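Local structure of YcgJ protein (Bacillus subtilis, 1XXL) at residues I197-H200 with L201-S205. The protein is probably an S-adenosylmethionine-dependent methyltransferase, though which substrate it methylates is not established. Numbering follows the deposited sequence.
Sequences IITH and LNHAS
The imidazole of H203 has the methyl CG2 of T199 over one face, off-centre at 4.1 Å from the ring centroid, a CH-pi contact made one turn apart at the end of helix 191-202. The methyl reaches the ring because CG2 stands anti to the T199 backbone N; OG1, beside that N, bonds back to K195 O. The same ring meets the carbonyl O of T199 obliquely: ND1 lies 2.9 Å from T199 O in a weak, bent hydrogen bond (128° at the hydrogen). H203 N donates to this oxygen as well, also at 2.9 Å, so T199 O takes two donors from H203, the first residue after the helix to leave helical phi/psi. The ring of H200 lies against helix 131-144, where it stacks on F136, meets H139 edge-to-face and bonds F136 O through NE2. The helix keeps its i to i+4 bonds here, L201 N to I197 O (3.0 Å) and N202 N to I198 O (2.9 Å). On the buried side I197 and L201 lie side by side, I197 CG2 against L201 CD1 at 3.8 Å, and both pack on Y180 of helix 180-187. The chain then turns through A204 to S205, whose OG caps the next helix at A208 N. Chemically, this is a helix C-terminus with carbonyls served from past its end, T199 O by H203 and N202 O by R209 NH1; if the weak bond forms, ND1 is the donor, consistent with a proton on that nitrogen.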
loop_
_atom_site.group_PDB
_atom_site.type_symbol
_atom_site.label_atom_id
_atom_site.label_comp_id
_atom_site.label_asym_id
_atom_site.label_seq_id
_atom_site.Cartn_x
_atom_site.Cartn_y
_atom_site.Cartn_z
ATOM N N ILE A 197 10.480 -18.183 9.124
ATOM C CA ILE A 197 10.896 -17.281 8.024
ATOM C C ILE A 197 12.231 -17.734 7.431
ATOM O O ILE A 197 12.377 -17.812 6.218
ATOM C CB ILE A 197 11.001 -15.815 8.495
ATOM C CG1 ILE A 197 9.598 -15.257 8.717
ATOM C CG2 ILE A 197 11.716 -14.976 7.452
ATOM C CD1 ILE A 197 9.522 -14.053 9.505
ATOM N N ILE A 198 13.199 -18.057 8.292
ATOM C CA ILE A 198 14.525 -18.446 7.839
ATOM C C ILE A 198 14.436 -19.724 7.010
ATOM O O ILE A 198 15.015 -19.802 5.931
ATOM C CB ILE A 198 15.521 -18.584 9.020
ATOM C CG1 ILE A 198 15.772 -17.205 9.671
ATOM C CG2 ILE A 198 16.813 -19.202 8.549
ATOM C CD1 ILE A 198 16.478 -17.248 11.057
ATOM N N THR A 199 13.680 -20.711 7.495
ATOM C CA THR A 199 13.444 -21.964 6.745
ATOM C C THR A 199 12.788 -21.696 5.376
ATOM O O THR A 199 13.179 -22.275 4.373
ATOM C CB THR A 199 12.543 -22.947 7.552
ATOM O OG1 THR A 199 13.186 -23.283 8.778
ATOM C CG2 THR A 199 12.270 -24.229 6.797
ATOM N N HIS A 200 11.789 -20.818 5.359
ATOM C CA HIS A 200 11.072 -20.446 4.132
ATOM C C HIS A 200 12.028 -19.881 3.086
ATOM O O HIS A 200 12.006 -20.287 1.930
ATOM C CB HIS A 200 9.992 -19.415 4.489
ATOM C CG HIS A 200 9.015 -19.134 3.396
ATOM N ND1 HIS A 200 8.256 -20.119 2.797
ATOM C CD2 HIS A 200 8.648 -17.966 2.816
ATOM C CE1 HIS A 200 7.473 -19.570 1.885
ATOM N NE2 HIS A 200 7.686 -18.261 1.879
ATOM N N LEU A 201 12.877 -18.948 3.512
ATOM C CA LEU A 201 13.871 -18.316 2.624
ATOM C C LEU A 201 14.957 -19.292 2.179
ATOM O O LEU A 201 15.355 -19.293 1.024
ATOM C CB LEU A 201 14.498 -17.080 3.307
ATOM C CG LEU A 201 13.563 -15.864 3.498
ATOM C CD1 LEU A 201 14.132 -14.801 4.476
ATOM C CD2 LEU A 201 13.213 -15.218 2.165
ATOM N N ASN A 202 15.430 -20.124 3.102
ATOM C CA ASN A 202 16.477 -21.098 2.800
ATOM C C ASN A 202 16.030 -22.222 1.896
ATOM O O ASN A 202 16.845 -22.789 1.188
ATOM C CB ASN A 202 17.042 -21.700 4.100
ATOM C CG ASN A 202 18.149 -20.860 4.669
ATOM O OD1 ASN A 202 17.917 -19.980 5.501
ATOM N ND2 ASN A 202 19.363 -21.086 4.179
ATOM N N HIS A 203 14.740 -22.560 1.933
ATOM C CA HIS A 203 14.199 -23.613 1.082
ATOM C C HIS A 203 13.487 -23.085 -0.173
ATOM O O HIS A 203 12.828 -23.835 -0.876
ATOM C CB HIS A 203 13.252 -24.487 1.916
ATOM C CG HIS A 203 13.954 -25.290 2.963
ATOM N ND1 HIS A 203 14.653 -24.715 4.002
ATOM C CD2 HIS A 203 14.073 -26.629 3.127
ATOM C CE1 HIS A 203 15.182 -25.664 4.756
ATOM N NE2 HIS A 203 14.840 -26.834 4.248
ATOM N N ALA A 204 13.628 -21.797 -0.464
ATOM C CA ALA A 204 13.082 -21.213 -1.699
ATOM C C ALA A 204 13.532 -21.946 -2.991
ATOM O O ALA A 204 14.694 -22.299 -3.135
ATOM C CB ALA A 204 13.470 -19.716 -1.772
ATOM N N SER A 205 12.611 -22.163 -3.929
ATOM C CA SER A 205 12.974 -22.683 -5.254
ATOM C C SER A 205 13.937 -21.732 -5.961
ATOM O O SER A 205 14.095 -20.576 -5.559
ATOM C CB SER A 205 11.735 -22.818 -6.121
ATOM O OG SER A 205 11.174 -21.554 -6.367
#